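Local coordinates for protein aminotransferase class I and II (Anaerococcus prevotii, PDB 4EMY) that binds pyridoxal 5'-phosphate as a homodimer and probably works as a transaminase, transferring amino groups, at residues A[71-77]-A[300-306]; A[84-89]-A[270-274]. All coordinates share one frame; numbering follows the deposited sequence.

Overall arrangement
Contacts 1 and 2 adjoin, with about 14 Å between their centres. Helices 69-73 and 82-93 are consecutive in the chain, and both segments of contact 2 fall within the stretch of chain bracketed by contact 1. The two also touch directly: Q306 CA lies 3.3 Å from Y84 CD1, and A305 CB packs 3.5 Å from S270 CB, so the start of helix 303-311 is shared between them. They face different cofactors. Contact 1 carries Y75 to the pyridoxal phosphate held by the second subunit, whereas contact 2 lies beside the site of its own chain, residue G271 being roughly 6 Å from the cofactor there and roughly 5 Å from the cofactor-binding residues S258 and G110.

Contact 1 of 2, residues A[71-77]-A[300-306]; sequences HIASYAP and NGTHAAQ. With PLP (pyridoxal-5'-phosphate), chain F.
H303 reaches from the first turn of helix 303-311 into the bend where helix 69-73 ends, and its ND1 donates to two acceptors of S74. The bond from H303 ND1 to S74 O (2.8 Å) is bent, 130° at the hydrogen, with the donor above the carbonyl plane. S74 OG, 3.2 Å from H303 ND1, lies in the plane of the imidazole. This hydroxyl is also tied back to S70 O. Across the ring NE2 is hydrogen-bonded to E81, so both nitrogens have partners, and A76 CA sits over the centre of one ring face. A76 CB packs 3.5 Å from H303 CD2 and also meets the amide of Q306, whose OE1 accepts from the backbone N of E81. N300 ND2 makes a weak hydrogen bond of 3.2 Å to A76 O, its amide turned 26° from the Y75 ring that it meets at CD1. Apart from these polar groups, I72 CG2 abuts A304 CB at 3.8 Å. Y75 leaves the backbone directed away from segment 300-306, though its CB still touches N300; with CG anti to the carbonyl carbon (chi1 -80°), Y75 OH hydrogen-bonds to O1P of the pyridoxal phosphate held by the second subunit (2.6 Å) and to K261 of that subunit. A tyrosine lent across the dimer interface to the cofactor phosphate is typical of the shared active site of fold type I aminotransferases.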
loop_
_atom_site.group_PDB
_atom_site.type_symbol
_atom_site.label_atom_id
_atom_site.label_comp_id
_atom_site.label_asym_id
_atom_site.label_seq_id
_atom_site.Cartn_x
_atom_site.Cartn_y
_atom_site.Cartn_z
ATOM N N HIS A 71 -4.493 -3.412 -18.914
ATOM C CA HIS A 71 -4.828 -4.099 -17.666
ATOM C C HIS A 71 -3.791 -3.890 -16.598
ATOM O O HIS A 71 -4.120 -3.876 -15.400
ATOM C CB HIS A 71 -5.047 -5.581 -17.909
ATOM C CG HIS A 71 -6.295 -5.884 -18.700
ATOM N ND1 HIS A 71 -6.266 -6.201 -20.016
ATOM C CD2 HIS A 71 -7.637 -5.896 -18.319
ATOM C CE1 HIS A 71 -7.524 -6.412 -20.452
ATOM N NE2 HIS A 71 -8.363 -6.222 -19.411
ATOM N N ILE A 72 -2.535 -3.721 -17.024
ATOM C CA ILE A 72 -1.429 -3.391 -16.121
ATOM C C ILE A 72 -1.447 -1.904 -15.723
ATOM O O ILE A 72 -1.319 -1.565 -14.542
ATOM C CB ILE A 72 -0.060 -3.762 -16.729
ATOM C CG1 ILE A 72 -0.082 -5.196 -17.283
ATOM C CG2 ILE A 72 1.042 -3.614 -15.693
ATOM C CD1 ILE A 72 1.127 -5.589 -18.111
ATOM N N ALA A 73 -1.633 -1.033 -16.714
ATOM C CA ALA A 73 -1.528 0.420 -16.533
ATOM C C ALA A 73 -2.653 1.086 -15.732
ATOM O O ALA A 73 -2.389 1.982 -14.936
ATOM C CB ALA A 73 -1.377 1.101 -17.884
ATOM N N SER A 74 -3.896 0.661 -15.956
ATOM C CA SER A 74 -5.084 1.335 -15.395
ATOM C C SER A 74 -5.292 1.116 -13.894
ATOM O O SER A 74 -4.873 0.099 -13.342
ATOM C CB SER A 74 -6.337 0.891 -16.148
ATOM O OG SER A 74 -6.481 -0.521 -16.096
ATOM N N TYR A 75 -5.947 2.072 -13.239
ATOM C CA TYR A 75 -6.241 1.954 -11.813
ATOM C C TYR A 75 -7.162 0.765 -11.536
ATOM O O TYR A 75 -8.024 0.428 -12.352
ATOM C CB TYR A 75 -6.881 3.236 -11.263
ATOM C CG TYR A 75 -5.924 4.379 -10.958
ATOM C CD1 TYR A 75 -4.863 4.218 -10.056
ATOM C CD2 TYR A 75 -6.103 5.633 -11.541
ATOM C CE1 TYR A 75 -4.001 5.266 -9.770
ATOM C CE2 TYR A 75 -5.246 6.681 -11.264
ATOM C CZ TYR A 75 -4.200 6.493 -10.383
ATOM O OH TYR A 75 -3.352 7.538 -10.112
ATOM N N ALA A 76 -6.964 0.116 -10.396
ATOM C CA ALA A 76 -7.900 -0.900 -9.960
ATOM C C ALA A 76 -8.989 -0.225 -9.113
ATOM O O ALA A 76 -8.730 0.801 -8.482
ATOM C CB ALA A 76 -7.175 -1.977 -9.172
ATOM N N PRO A 77 -10.221 -0.768 -9.124
ATOM C CA PRO A 77 -11.224 -0.224 -8.209
ATOM C C PRO A 77 -10.718 -0.286 -6.774
ATOM O O PRO A 77 -9.898 -1.159 -6.460
ATOM C CB PRO A 77 -12.433 -1.148 -8.395
ATOM C CG PRO A 77 -12.062 -2.141 -9.449
ATOM C CD PRO A 77 -10.813 -1.676 -10.119
ATOM N N ASN A 300 -5.331 2.069 -4.170
ATOM C CA ASN A 300 -5.799 0.874 -4.880
ATOM C C ASN A 300 -4.676 -0.130 -5.089
ATOM O O ASN A 300 -3.501 0.208 -4.948
ATOM C CB ASN A 300 -6.474 1.223 -6.214
ATOM C CG ASN A 300 -5.879 2.446 -6.872
ATOM O OD1 ASN A 300 -4.695 2.732 -6.730
ATOM N ND2 ASN A 300 -6.702 3.180 -7.594
ATOM N N GLY A 301 -5.047 -1.367 -5.416
ATOM C CA GLY A 301 -4.094 -2.469 -5.500
ATOM C C GLY A 301 -3.297 -2.484 -6.778
ATOM O O GLY A 301 -3.573 -1.724 -7.704
ATOM N N THR A 302 -2.290 -3.348 -6.817
ATOM C CA THR A 302 -1.492 -3.551 -8.021
ATOM C C THR A 302 -2.399 -4.220 -9.034
ATOM O O THR A 302 -2.715 -5.403 -8.904
ATOM C CB THR A 302 -0.271 -4.453 -7.752
ATOM O OG1 THR A 302 0.354 -4.064 -6.519
ATOM C CG2 THR A 302 0.741 -4.360 -8.885
ATOM N N HIS A 303 -2.830 -3.457 -10.030
ATOM C CA HIS A 303 -3.835 -3.948 -10.962
ATOM C C HIS A 303 -3.410 -5.203 -11.702
ATOM O O HIS A 303 -4.187 -6.154 -11.778
ATOM C CB HIS A 303 -4.323 -2.838 -11.890
ATOM C CG HIS A 303 -5.717 -3.065 -12.437
ATOM N ND1 HIS A 303 -6.200 -2.382 -13.489
ATOM C CD2 HIS A 303 -6.723 -3.953 -12.053
ATOM C CE1 HIS A 303 -7.449 -2.800 -13.759
ATOM N NE2 HIS A 303 -7.770 -3.758 -12.876
ATOM N N ALA A 304 -2.179 -5.253 -12.209
ATOM C CA ALA A 304 -1.721 -6.449 -12.934
ATOM C C ALA A 304 -1.917 -7.745 -12.143
ATOM O O ALA A 304 -2.370 -8.752 -12.699
ATOM C CB ALA A 304 -0.273 -6.307 -13.389
ATOM N N ALA A 305 -1.593 -7.706 -10.850
ATOM C CA ALA A 305 -1.682 -8.882 -9.983
ATOM C C ALA A 305 -3.120 -9.394 -9.825
ATOM O O ALA A 305 -3.361 -10.608 -9.763
ATOM C CB ALA A 305 -1.074 -8.580 -8.626
ATOM N N GLN A 306 -4.071 -8.468 -9.768
ATOM C CA GLN A 306 -5.475 -8.828 -9.651
ATOM C C GLN A 306 -5.946 -9.522 -10.912
ATOM O O GLN A 306 -6.639 -10.531 -10.853
ATOM C CB GLN A 306 -6.329 -7.595 -9.376
ATOM C CG GLN A 306 -6.033 -6.928 -8.049
ATOM C CD GLN A 306 -6.964 -5.770 -7.746
ATOM O OE1 GLN A 306 -7.928 -5.511 -8.473
ATOM N NE2 GLN A 306 -6.684 -5.069 -6.652
HETATM N N1 PLP F . -2.433 13.524 -5.862
HETATM C C2 PLP F . -3.358 14.176 -6.664
HETATM C C2A PLP F . -3.539 15.659 -6.545
HETATM C C3 PLP F . -4.113 13.455 -7.586
HETATM O O3 PLP F . -5.037 14.065 -8.395
HETATM C C4 PLP F . -3.943 12.084 -7.686
HETATM C C4A PLP F . -5.090 11.287 -8.238
HETATM O O4A PLP F . -5.138 11.054 -9.446
HETATM C C5 PLP F . -3.005 11.438 -6.883
HETATM C C6 PLP F . -2.249 12.161 -5.963
HETATM C C5A PLP F . -2.860 9.937 -7.017
HETATM O O4P PLP F . -1.559 9.499 -6.741
HETATM P P PLP F . -1.273 7.934 -6.813
HETATM O O1P PLP F . -2.108 7.303 -7.895
HETATM O O2P PLP F . -1.559 7.265 -5.500
HETATM O O3P PLP F . 0.187 7.826 -7.146
#

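Contact 2 of 2, residues A[84-89]-A[270-274]; sequences YRKIVI and SGAAV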
loop_
_atom_site.group_PDB
_atom_site.type_symbol
_atom_site.label_atom_id
_atom_site.label_comp_id
_atom_site.label_asym_id
_atom_site.label_seq_id
_atom_site.Cartn_x
_atom_site.Cartn_y
_atom_site.Cartn_z
ATOM N N TYR A 84 -11.773 -10.413 -9.170
ATOM C CA TYR A 84 -10.712 -10.670 -8.181
ATOM C C TYR A 84 -11.285 -10.971 -6.793
ATOM O O TYR A 84 -10.948 -11.993 -6.199
ATOM C CB TYR A 84 -9.735 -9.489 -8.103
ATOM C CG TYR A 84 -8.642 -9.589 -7.039
ATOM C CD1 TYR A 84 -7.406 -10.174 -7.335
ATOM C CD2 TYR A 84 -8.834 -9.063 -5.750
ATOM C CE1 TYR A 84 -6.399 -10.245 -6.379
ATOM C CE2 TYR A 84 -7.837 -9.134 -4.786
ATOM C CZ TYR A 84 -6.625 -9.724 -5.102
ATOM O OH TYR A 84 -5.621 -9.797 -4.156
ATOM N N ARG A 85 -12.151 -10.094 -6.286
ATOM C CA ARG A 85 -12.782 -10.308 -4.977
ATOM C C ARG A 85 -13.500 -11.659 -4.916
ATOM O O ARG A 85 -13.329 -12.416 -3.955
ATOM C CB ARG A 85 -13.748 -9.173 -4.630
ATOM C CG ARG A 85 -13.097 -7.807 -4.584
ATOM C CD ARG A 85 -14.135 -6.713 -4.573
ATOM N NE ARG A 85 -14.765 -6.602 -3.262
ATOM C CZ ARG A 85 -15.748 -5.755 -2.969
ATOM N NH1 ARG A 85 -16.229 -4.944 -3.896
ATOM N NH2 ARG A 85 -16.250 -5.724 -1.748
ATOM N N LYS A 86 -14.284 -11.960 -5.943
ATOM C CA LYS A 86 -14.982 -13.235 -6.016
ATOM C C LYS A 86 -13.998 -14.420 -6.046
ATOM O O LYS A 86 -14.137 -15.359 -5.261
ATOM C CB LYS A 86 -15.909 -13.263 -7.236
ATOM C CG LYS A 86 -16.871 -14.440 -7.269
ATOM C CD LYS A 86 -17.354 -14.737 -8.684
ATOM C CE LYS A 86 -18.225 -15.987 -8.737
ATOM N NZ LYS A 86 -17.429 -17.235 -8.572
ATOM N N ILE A 87 -13.004 -14.362 -6.937
ATOM C CA ILE A 87 -12.053 -15.465 -7.119
ATOM C C ILE A 87 -11.140 -15.677 -5.903
ATOM O O ILE A 87 -10.714 -16.803 -5.643
ATOM C CB ILE A 87 -11.260 -15.325 -8.439
ATOM C CG1 ILE A 87 -12.195 -15.553 -9.631
ATOM C CG2 ILE A 87 -10.102 -16.312 -8.505
ATOM C CD1 ILE A 87 -11.746 -14.885 -10.910
ATOM N N VAL A 88 -10.862 -14.611 -5.150
ATOM C CA VAL A 88 -10.189 -14.733 -3.846
ATOM C C VAL A 88 -10.976 -15.666 -2.920
ATOM O O VAL A 88 -10.428 -16.637 -2.395
ATOM C CB VAL A 88 -9.974 -13.361 -3.159
ATOM C CG1 VAL A 88 -9.573 -13.534 -1.702
ATOM C CG2 VAL A 88 -8.901 -12.554 -3.876
ATOM N N ILE A 89 -12.266 -15.374 -2.757
ATOM C CA ILE A 89 -13.160 -16.128 -1.872
ATOM C C ILE A 89 -13.253 -17.602 -2.276
ATOM O O ILE A 89 -13.206 -18.488 -1.426
ATOM C CB ILE A 89 -14.567 -15.478 -1.806
ATOM C CG1 ILE A 89 -14.477 -14.089 -1.160
ATOM C CG2 ILE A 89 -15.550 -16.357 -1.045
ATOM C CD1 ILE A 89 -15.640 -13.173 -1.469
ATOM N N SER A 270 0.016 -8.100 -3.570
ATOM C CA SER A 270 -1.417 -8.310 -3.727
ATOM C C SER A 270 -1.989 -9.365 -2.802
ATOM O O SER A 270 -1.721 -10.558 -2.955
ATOM C CB SER A 270 -1.762 -8.660 -5.167
ATOM O OG SER A 270 -3.166 -8.741 -5.326
ATOM N N GLY A 271 -2.789 -8.909 -1.844
ATOM C CA GLY A 271 -3.533 -9.793 -0.961
ATOM C C GLY A 271 -4.984 -9.366 -0.899
ATOM O O GLY A 271 -5.461 -8.617 -1.757
ATOM N N ALA A 272 -5.679 -9.853 0.124
ATOM C CA ALA A 272 -7.055 -9.459 0.416
ATOM C C ALA A 272 -7.391 -9.694 1.883
ATOM O O ALA A 272 -6.842 -10.590 2.527
ATOM C CB ALA A 272 -8.029 -10.217 -0.475
ATOM N N ALA A 273 -8.296 -8.866 2.398
ATOM C CA ALA A 273 -8.933 -9.078 3.698
ATOM C C ALA A 273 -10.346 -9.607 3.482
ATOM O O ALA A 273 -11.206 -8.903 2.951
ATOM C CB ALA A 273 -8.973 -7.787 4.485
ATOM N N VAL A 274 -10.571 -10.851 3.891
ATOM C CA VAL A 274 -11.860 -11.512 3.736
ATOM C C VAL A 274 -12.575 -11.603 5.087
ATOM O O VAL A 274 -12.061 -12.198 6.034
ATOM C CB VAL A 274 -11.692 -12.920 3.133
ATOM C CG1 VAL A 274 -13.044 -13.549 2.863
ATOM C CG2 VAL A 274 -10.888 -12.859 1.842
#
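The axes of helical segment 84-89 and strand segment 271-274 cross at -73° and approach to 9.8 Å, and the CA atoms of V88 and A272, and of I89 and V274, lie nearest each other across the two segments. This is helix-on-sheet packing in the large alpha/beta domain of a fold type I enzyme: the strand belongs to the seven-stranded mixed sheet, between strands 101-107 and 251-258, and runs antiparallel to both. Three helix residues meet it. V88 sets CG1 anti to its backbone N (chi1 167°), which brings that methyl against both inward-facing strand residues, 3.9 Å from A272 CB and 3.8 Å from V274 CG2; the two valine side chains pass alongside, pointing opposite ways. I89 adds a looser apolar contact with V274 near the edge strand 101-107. F257 of the neighbouring strand and L309 of helix 303-311 also pack on V88, enclosing it between sheet and helices. Y84 stretches from the helix to the start of the strand, where its phenol oxygen both gives and receives: S270 OG donates to Y84 OH across 2.9 Å, and Y84 OH donates in turn to G271 O at 2.7 Å, approaching from above the carbonyl plane while that oxygen lies at the edge of the tyrosine ring. Losing the ring and hydroxyl to an alanine here would probably open a gap between helix and strand and leave S270 OG and G271 O without this partner. One face of the Y84 ring carries V88 CG2, displaced from the ring centre.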